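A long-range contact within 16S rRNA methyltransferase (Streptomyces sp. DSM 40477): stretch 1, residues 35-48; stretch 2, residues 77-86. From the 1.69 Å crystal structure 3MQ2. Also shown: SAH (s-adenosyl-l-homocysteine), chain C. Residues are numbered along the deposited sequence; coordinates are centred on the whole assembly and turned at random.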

ATOM      1  N   GLY A  35      -1.165   1.308  -4.476  1.00  8.06           N
ATOM      2  CA  GLY A  35      -0.015   1.717  -5.262  1.00  7.81           C
ATOM      3  C   GLY A  35       1.030   0.622  -5.338  1.00 11.05           C
ATOM      4  O   GLY A  35       2.205   0.852  -5.070  1.00  9.73           O
ATOM      5  N   THR A  36       0.600  -0.568  -5.739  1.00  7.66           N
ATOM      6  CA  THR A  36       1.414  -1.777  -5.602  1.00 10.29           C
ATOM      7  C   THR A  36       2.502  -1.928  -6.673  1.00  9.72           C
ATOM      8  O   THR A  36       3.423  -2.759  -6.532  1.00 11.76           O
ATOM      9  N   GLY A  37       2.412  -1.148  -7.747  1.00 10.22           N
ATOM     10  CA  GLY A  37       3.456  -1.180  -8.763  1.00  9.70           C
ATOM     11  C   GLY A  37       3.495  -2.538  -9.438  1.00 12.80           C
ATOM     12  O   GLY A  37       2.462  -3.019  -9.906  1.00 12.47           O
ATOM     13  N   ASP A  38       4.667  -3.171  -9.491  1.00 12.64           N
ATOM     14  CA  ASP A  38       4.744  -4.506 -10.095  1.00 16.58           C
ATOM     15  C   ASP A  38       4.106  -5.632  -9.271  1.00 15.62           C
ATOM     16  O   ASP A  38       3.974  -6.757  -9.761  1.00 17.14           O
ATOM     17  N   GLY A  39       3.690  -5.334  -8.041  1.00 12.94           N
ATOM     18  CA  GLY A  39       2.896  -6.277  -7.271  1.00 10.80           C
ATOM     19  C   GLY A  39       3.646  -7.394  -6.551  1.00  9.64           C
ATOM     20  O   GLY A  39       3.035  -8.356  -6.083  1.00 11.16           O
ATOM     21  N   LYS A  40       4.966  -7.273  -6.456  1.00 10.40           N
ATOM     22  CA  LYS A  40       5.768  -8.311  -5.804  1.00 11.60           C
ATOM     23  C   LYS A  40       5.458  -8.425  -4.311  1.00 11.27           C
ATOM     24  O   LYS A  40       5.434  -9.518  -3.752  1.00 12.49           O
ATOM     25  N   HIS A  41       5.206  -7.289  -3.669  1.00 12.15           N
ATOM     26  CA  HIS A  41       4.962  -7.278  -2.229  1.00 10.52           C
ATOM     27  C   HIS A  41       3.706  -8.053  -1.835  1.00 10.70           C
ATOM     28  O   HIS A  41       3.749  -8.928  -0.980  1.00 11.73           O
ATOM     29  N   PRO A  42       2.561  -7.734  -2.459  1.00  9.81           N
ATOM     30  CA  PRO A  42       1.350  -8.467  -2.067  1.00 10.67           C
ATOM     31  C   PRO A  42       1.417  -9.948  -2.436  1.00 11.71           C
ATOM     32  O   PRO A  42       0.763 -10.772  -1.803  1.00 11.64           O
ATOM     33  N   TYR A  43       2.207 -10.285  -3.448  1.00 10.17           N
ATOM     34  CA  TYR A  43       2.390 -11.686  -3.799  1.00 11.61           C
ATOM     35  C   TYR A  43       3.050 -12.395  -2.620  1.00 11.91           C
ATOM     36  O   TYR A  43       2.610 -13.470  -2.203  1.00 13.42           O
ATOM     37  N   LYS A  44       4.094 -11.781  -2.069  1.00 13.21           N
ATOM     38  CA  LYS A  44       4.707 -12.319  -0.853  1.00 13.71           C
ATOM     39  C   LYS A  44       3.718 -12.398   0.300  1.00 17.05           C
ATOM     40  O   LYS A  44       3.620 -13.424   0.968  1.00 16.85           O
ATOM     41  N   VAL A  45       2.971 -11.321   0.536  1.00 12.32           N
ATOM     42  CA  VAL A  45       2.010 -11.324   1.628  1.00 12.08           C
ATOM     43  C   VAL A  45       0.997 -12.461   1.479  1.00 13.92           C
ATOM     44  O   VAL A  45       0.736 -13.194   2.438  1.00 16.24           O
ATOM     45  N   ALA A  46       0.445 -12.625   0.276  1.00 13.07           N
ATOM     46  CA  ALA A  46      -0.533 -13.686   0.050  1.00 14.03           C
ATOM     47  C   ALA A  46       0.096 -15.067   0.242  1.00 16.20           C
ATOM     48  O   ALA A  46      -0.508 -15.953   0.847  1.00 15.87           O
ATOM     49  N   ARG A  47       1.315 -15.241  -0.263  1.00 14.61           N
ATOM     50  CA  ARG A  47       2.016 -16.511  -0.144  1.00 18.25           C
ATOM     51  C   ARG A  47       2.181 -16.880   1.327  1.00 20.50           C
ATOM     52  O   ARG A  47       1.978 -18.037   1.727  1.00 22.14           O
ATOM     53  N   GLN A  48       2.539 -15.889   2.135  1.00 16.35           N
ATOM     54  CA  GLN A  48       2.871 -16.133   3.537  1.00 21.82           C
ATOM     55  C   GLN A  48       1.662 -16.111   4.468  1.00 25.59           C
ATOM     56  O   GLN A  48       1.756 -16.524   5.630  1.00 26.39           O
ATOM     57  N   LYS A  77       2.334 -23.549 -10.692  1.00 27.13           N
ATOM     58  CA  LYS A  77       3.024 -22.568 -11.527  1.00 28.35           C
ATOM     59  C   LYS A  77       3.058 -21.191 -10.865  1.00 27.91           C
ATOM     60  O   LYS A  77       3.325 -20.187 -11.520  1.00 29.68           O
ATOM     61  N   GLY A  78       2.780 -21.152  -9.566  1.00 22.72           N
ATOM     62  CA  GLY A  78       2.875 -19.918  -8.806  1.00 22.36           C
ATOM     63  C   GLY A  78       1.540 -19.243  -8.547  1.00 18.66           C
ATOM     64  O   GLY A  78       1.493 -18.128  -8.028  1.00 20.69           O
ATOM     65  N   GLY A  79       0.449 -19.909  -8.907  1.00 18.86           N
ATOM     66  CA  GLY A  79      -0.877 -19.358  -8.677  1.00 19.14           C
ATOM     67  C   GLY A  79      -1.195 -19.258  -7.194  1.00 18.26           C
ATOM     68  O   GLY A  79      -0.764 -20.105  -6.400  1.00 20.92           O
ATOM     69  N   LEU A  80      -1.939 -18.214  -6.827  1.00 18.97           N
ATOM     70  CA  LEU A  80      -2.421 -18.003  -5.465  1.00 16.41           C
ATOM     71  C   LEU A  80      -3.889 -17.617  -5.504  1.00 17.66           C
ATOM     72  O   LEU A  80      -4.259 -16.665  -6.195  1.00 18.70           O
ATOM     73  N   PRO A  81      -4.735 -18.343  -4.759  1.00 20.33           N
ATOM     74  CA  PRO A  81      -6.178 -18.088  -4.766  1.00 18.27           C
ATOM     75  C   PRO A  81      -6.561 -16.855  -3.961  1.00 17.22           C
ATOM     76  O   PRO A  81      -7.643 -16.310  -4.169  1.00 17.88           O
ATOM     77  N   ASN A  82      -5.683 -16.433  -3.058  1.00 13.60           N
ATOM     78  CA  ASN A  82      -6.005 -15.377  -2.096  1.00 14.26           C
ATOM     79  C   ASN A  82      -5.371 -14.041  -2.455  1.00 15.19           C
ATOM     80  O   ASN A  82      -4.998 -13.268  -1.580  1.00 14.87           O
ATOM     81  N   LEU A  83      -5.252 -13.783  -3.748  1.00 12.35           N
ATOM     82  CA  LEU A  83      -4.578 -12.587  -4.237  1.00  8.70           C
ATOM     83  C   LEU A  83      -5.352 -12.014  -5.418  1.00 11.83           C
ATOM     84  O   LEU A  83      -5.656 -12.717  -6.383  1.00 13.50           O
ATOM     85  N   LEU A  84      -5.669 -10.732  -5.330  1.00  9.20           N
ATOM     86  CA  LEU A  84      -6.466 -10.068  -6.335  1.00  9.58           C
ATOM     87  C   LEU A  84      -5.815  -8.732  -6.673  1.00  9.20           C
ATOM     88  O   LEU A  84      -5.610  -7.900  -5.794  1.00 10.80           O
ATOM     89  N   TYR A  85      -5.472  -8.546  -7.945  1.00  7.54           N
ATOM     90  CA  TYR A  85      -4.929  -7.281  -8.427  1.00  9.42           C
ATOM     91  C   TYR A  85      -6.030  -6.464  -9.100  1.00  8.87           C
ATOM     92  O   TYR A  85      -6.770  -6.977  -9.945  1.00 11.64           O
ATOM     93  N   LEU A  86      -6.131  -5.189  -8.728  1.00  6.48           N
ATOM     94  CA  LEU A  86      -7.187  -4.318  -9.246  1.00  6.33           C
ATOM     95  C   LEU A  86      -6.601  -3.060  -9.877  1.00  7.76           C
ATOM     96  O   LEU A  86      -5.562  -2.562  -9.461  1.00 10.04           O
TER

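Stretch 1 runs from a glycine-rich loop into the helix 40-48, which packs nearly antiparallel to the strand 83-86, with an angle of 158° between their directions and a closest approach of 9.1 Å between the axes. The loop also serves the bound S-adenosyl-L-homocysteine. Gly35 accepts a hydrogen bond on its O from SAH N at 2.9 Å, and both its positive phi and the nearby ligand suit glycine, since an ideal CB would lie 2.8 Å from SAH O4'. Gly37 is similar: its phi is positive, and a CB would fall 2.7 Å from SAH CB.

Between them, Thr36 (chi1 t) points toward stretch 2, and its methyl CG2 meets the edge of the Tyr85 ring, 4.4 Å from CD1. A type II' turn carries the chain from Thr36 to Gly39, closed by Gly39 N bonding to Thr36 O at 3.0 Å. Asp38 (chi1 p) turns away and instead steadies the start of the helix, its OD1 accepting from Lys40 N at 3.1 Å.

Gly39 holds the N-cap position. A CB here would sit 2.7 Å from Tyr85 CE1, a clash, so the absence of a side chain lets the tyrosine come close. Tyr85 (chi1 m) leaves its strand sideways, but its end reaches the start of the helix, where Tyr85 OH donates to the N-cap carbonyl, Gly39 O, at 2.7 Å. Lys40 and His41 point away from stretch 2.

Pro42 is the first helical residue to face the strand. An early helical position suits proline, which has no amide hydrogen to give. Its CG lies 3.9 Å from Tyr85 CE1 and its CB 4.0 Å from Leu83 CD1.

The next residue, Tyr43 (chi1 t), starts sideways, yet its long side chain brings the hydroxyl to the loop of stretch 2, where OH donates to Gly78 O at 2.6 Å. Gly78 fits here because a CB would be tight, 3.2 Å from Tyr43 OH, and its backbone angles themselves call for glycine. Leu80 (chi1 m, chi2 t) lays CD1 over one face of the Tyr43 ring, 3.8 Å from the centroid, in a CH-pi contact. Leu83 (chi1 t, chi2 p) brings CD2 to 3.7 Å from Tyr43 CD1.

Lys44 points away and Val45 sideways, without touching stretch 2, but Ala46 points toward it. Its small methyl packs against two leucines, with Ala46 CB 3.9 Å from both Leu80 CD1 and Leu83 CB. Beside this apolar contact, Asn82 (chi1 p) uses ND2 to donate to Ala46 O at 3.0 Å, almost linearly at 175°.

Arg47 (chi1 t, chi2 p, chi3 p) begins away from stretch 2 and curls back, exploiting its length at the exposed margin. Leu80 CD2 covers one face of its guanidinium, 3.8 Å from NH1. Water 1 extends the contact, accepting from Arg47 NH1 at 2.9 Å and donating to Gly79 O at 2.7 Å. Gln48, exposed and pointing away, ends the stretch without contact.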

ATOM      1  CB  THR A  36       0.504  -3.018  -5.584  1.00 11.81           C
ATOM      2  OG1 THR A  36       1.192  -4.134  -5.001  1.00 11.40           O
ATOM      3  CG2 THR A  36       0.038  -3.361  -6.999  1.00 13.03           C
ATOM      4  CB  ASP A  38       6.174  -4.877 -10.517  1.00 17.35           C
ATOM      5  CG  ASP A  38       7.107  -5.106  -9.347  1.00 21.99           C
ATOM      6  OD1 ASP A  38       6.648  -5.286  -8.195  1.00 19.14           O
ATOM      7  OD2 ASP A  38       8.329  -5.132  -9.597  1.00 23.75           O
ATOM      8  CB  LYS A  40       7.261  -8.029  -5.997  1.00 16.58           C
ATOM      9  CG  LYS A  40       7.738  -8.160  -7.436  1.00 28.42           C
ATOM     10  CD  LYS A  40       9.211  -7.794  -7.574  0.63 35.33           C
ATOM     11  CE  LYS A  40       9.698  -7.986  -9.003  0.57 44.37           C
ATOM     12  NZ  LYS A  40       9.585  -9.404  -9.443  0.61 47.35           N
ATOM     13  CB  HIS A  41       4.885  -5.831  -1.715  1.00 12.77           C
ATOM     14  CG  HIS A  41       4.334  -5.708  -0.327  1.00 12.36           C
ATOM     15  ND1 HIS A  41       4.988  -6.202   0.782  1.00 12.08           N
ATOM     16  CD2 HIS A  41       3.181  -5.161   0.128  1.00 12.17           C
ATOM     17  CE1 HIS A  41       4.263  -5.961   1.860  1.00 14.69           C
ATOM     18  NE2 HIS A  41       3.164  -5.324   1.491  1.00 10.82           N
ATOM     19  CB  PRO A  42       0.233  -7.759  -2.852  1.00  9.37           C
ATOM     20  CG  PRO A  42       0.938  -7.033  -3.972  1.00 10.53           C
ATOM     21  CD  PRO A  42       2.276  -6.625  -3.385  1.00  7.88           C
ATOM     22  CB  TYR A  43       3.237 -11.825  -5.064  1.00 11.93           C
ATOM     23  CG  TYR A  43       3.341 -13.251  -5.547  1.00 14.00           C
ATOM     24  CD1 TYR A  43       2.440 -13.759  -6.475  1.00 15.02           C
ATOM     25  CD2 TYR A  43       4.337 -14.094  -5.068  1.00 18.93           C
ATOM     26  CE1 TYR A  43       2.527 -15.068  -6.920  1.00 17.59           C
ATOM     27  CE2 TYR A  43       4.426 -15.409  -5.503  1.00 19.56           C
ATOM     28  CZ  TYR A  43       3.521 -15.888  -6.430  1.00 21.17           C
ATOM     29  OH  TYR A  43       3.609 -17.196  -6.870  1.00 22.66           O
ATOM     30  CB  LYS A  44       5.935 -11.506  -0.424  1.00 16.29           C
ATOM     31  CG  LYS A  44       6.404 -11.862   0.998  1.00 20.08           C
ATOM     32  CD  LYS A  44       7.775 -11.290   1.312  1.00 31.89           C
ATOM     33  CE  LYS A  44       8.313 -11.801   2.648  1.00 36.90           C
ATOM     34  NZ  LYS A  44       9.725 -11.360   2.898  1.00 42.15           N
ATOM     35  CB  VAL A  45       1.305  -9.960   1.784  1.00 12.16           C
ATOM     36  CG1 VAL A  45       0.241 -10.010   2.887  1.00 12.61           C
ATOM     37  CG2 VAL A  45       2.331  -8.878   2.089  1.00 15.71           C
ATOM     38  CB  ALA A  46      -1.172 -13.556  -1.342  1.00 12.84           C
ATOM     39  CB  ARG A  47       3.389 -16.405  -0.801  1.00 22.87           C
ATOM     40  CG  ARG A  47       4.297 -17.590  -0.532  1.00 38.60           C
ATOM     41  CD  ARG A  47       3.884 -18.781  -1.363  1.00 48.09           C
ATOM     42  NE  ARG A  47       4.126 -18.556  -2.784  1.00 53.16           N
ATOM     43  CZ  ARG A  47       3.733 -19.385  -3.745  1.00 53.64           C
ATOM     44  NH1 ARG A  47       3.075 -20.496  -3.437  1.00 57.08           N
ATOM     45  NH2 ARG A  47       3.998 -19.105  -5.012  1.00 45.71           N
ATOM     46  CB  GLN A  48       3.911 -15.123   4.016  1.00 27.03           C
ATOM     47  CG  GLN A  48       5.254 -15.272   3.326  1.00 40.63           C
ATOM     48  CD  GLN A  48       6.304 -14.336   3.884  1.00 55.06           C
ATOM     49  OE1 GLN A  48       7.491 -14.471   3.584  1.00 64.58           O
ATOM     50  NE2 GLN A  48       5.872 -13.381   4.700  1.00 54.88           N
ATOM     51  CB  LYS A  77       2.357 -22.474 -12.904  1.00 36.70           C
ATOM     52  CG  LYS A  77       2.507 -23.730 -13.766  1.00 41.66           C
ATOM     53  CD  LYS A  77       3.661 -23.594 -14.748  1.00 44.94           C
ATOM     54  CE  LYS A  77       3.810 -24.832 -15.628  1.00 45.36           C
ATOM     55  NZ  LYS A  77       4.513 -25.954 -14.938  1.00 42.58           N
ATOM     56  CB  LEU A  80      -1.646 -16.870  -4.788  1.00 15.97           C
ATOM     57  CG  LEU A  80      -0.161 -17.100  -4.513  1.00 17.94           C
ATOM     58  CD1 LEU A  80       0.484 -15.824  -3.996  1.00 20.62           C
ATOM     59  CD2 LEU A  80       0.018 -18.229  -3.517  1.00 20.41           C
ATOM     60  CB  PRO A  81      -6.740 -19.324  -4.057  1.00 19.43           C
ATOM     61  CG  PRO A  81      -5.660 -19.692  -3.089  1.00 22.71           C
ATOM     62  CD  PRO A  81      -4.374 -19.439  -3.838  1.00 23.41           C
ATOM     63  CB  ASN A  82      -5.567 -15.784  -0.688  1.00 12.64           C
ATOM     64  CG  ASN A  82      -4.060 -15.998  -0.577  1.00 16.02           C
ATOM     65  OD1 ASN A  82      -3.409 -16.433  -1.531  1.00 19.10           O
ATOM     66  ND2 ASN A  82      -3.502 -15.691   0.589  1.00 16.13           N
ATOM     67  CB  LEU A  83      -3.150 -12.942  -4.656  1.00 11.79           C
ATOM     68  CG  LEU A  83      -2.267 -11.828  -5.219  1.00 11.88           C
ATOM     69  CD1 LEU A  83      -2.206 -10.624  -4.268  1.00 11.86           C
ATOM     70  CD2 LEU A  83      -0.866 -12.392  -5.471  1.00 10.81           C
ATOM     71  CB  LEU A  84      -7.879  -9.847  -5.782  1.00 10.98           C
ATOM     72  CG  LEU A  84      -8.831  -8.965  -6.569  1.00 13.56           C
ATOM     73  CD1 LEU A  84      -9.171  -9.620  -7.892  1.00 15.77           C
ATOM     74  CD2 LEU A  84     -10.100  -8.734  -5.748  1.00 17.03           C
ATOM     75  CB  TYR A  85      -3.794  -7.535  -9.426  1.00 10.15           C
ATOM     76  CG  TYR A  85      -2.562  -8.103  -8.770  1.00  9.03           C
ATOM     77  CD1 TYR A  85      -1.686  -7.283  -8.084  1.00  9.30           C
ATOM     78  CD2 TYR A  85      -2.292  -9.469  -8.816  1.00  9.29           C
ATOM     79  CE1 TYR A  85      -0.557  -7.801  -7.475  1.00 10.44           C
ATOM     80  CE2 TYR A  85      -1.177 -10.000  -8.202  1.00 11.87           C
ATOM     81  CZ  TYR A  85      -0.316  -9.158  -7.532  1.00 12.16           C
ATOM     82  OH  TYR A  85       0.799  -9.676  -6.924  1.00 11.67           O
ATOM     83  CB  LEU A  86      -8.132  -3.898  -8.109  1.00  7.30           C
ATOM     84  CG  LEU A  86      -8.853  -5.019  -7.367  1.00  7.44           C
ATOM     85  CD1 LEU A  86      -9.800  -4.427  -6.313  1.00  8.90           C
ATOM     86  CD2 LEU A  86      -9.646  -5.919  -8.321  1.00 11.75           C
TER
HETATM   87  N   SAH C 216       4.566  -0.098  -3.620  0.62  5.86           N
HETATM   88  CA  SAH C 216       5.236  -0.555  -4.826  0.62 13.22           C
HETATM   89  CB  SAH C 216       5.292   0.551  -5.878  0.62  9.82           C
HETATM   90  CG  SAH C 216       5.697   1.917  -5.335  0.62 13.11           C
HETATM   91  SD  SAH C 216       6.104   3.069  -6.671  0.62 17.41           S
HETATM   92  C   SAH C 216       6.635  -1.019  -4.474  0.62 21.89           C
HETATM   93  O   SAH C 216       7.357  -1.553  -5.316  0.62 22.72           O
HETATM   94  OXT SAH C 216       7.062  -0.856  -3.331  0.62 14.06           O
HETATM   95  C5' SAH C 216       4.581   3.962  -6.267  0.62 13.49           C
HETATM   96  C4' SAH C 216       3.377   3.396  -7.012  0.62  9.21           C
HETATM   97  O4' SAH C 216       2.224   4.120  -6.634  0.62 13.42           O
HETATM   98  C3' SAH C 216       3.490   3.534  -8.531  0.62 12.13           C
HETATM   99  O3' SAH C 216       3.244   2.285  -9.127  0.62 13.20           O
HETATM  100  C2' SAH C 216       2.385   4.477  -8.954  0.62 12.97           C
HETATM  101  O2' SAH C 216       1.770   4.044 -10.154  0.62 14.44           O
HETATM  102  C1' SAH C 216       1.433   4.375  -7.779  0.62 10.71           C
HETATM  103  N9  SAH C 216       0.628   5.580  -7.544  0.62 15.81           N
HETATM  104  C8  SAH C 216       1.034   6.883  -7.419  0.62 11.25           C
HETATM  105  N7  SAH C 216      -0.070   7.646  -7.188  0.62 16.73           N
HETATM  106  C5  SAH C 216      -1.155   6.829  -7.162  0.62 12.80           C
HETATM  107  C6  SAH C 216      -2.509   7.057  -6.969  0.62 12.30           C
HETATM  108  N6  SAH C 216      -2.969   8.287  -6.751  0.62 11.46           N
HETATM  109  N1  SAH C 216      -3.376   5.989  -6.996  0.62 13.59           N
HETATM  110  C2  SAH C 216      -2.916   4.707  -7.214  0.62 14.33           C
HETATM  111  N3  SAH C 216      -1.574   4.478  -7.415  0.62 11.22           N
HETATM  112  C4  SAH C 216      -0.722   5.531  -7.379  0.62 13.81           C
HETATM  113  O   HOH W   1       1.552 -21.271  -5.761  1.00 29.73           O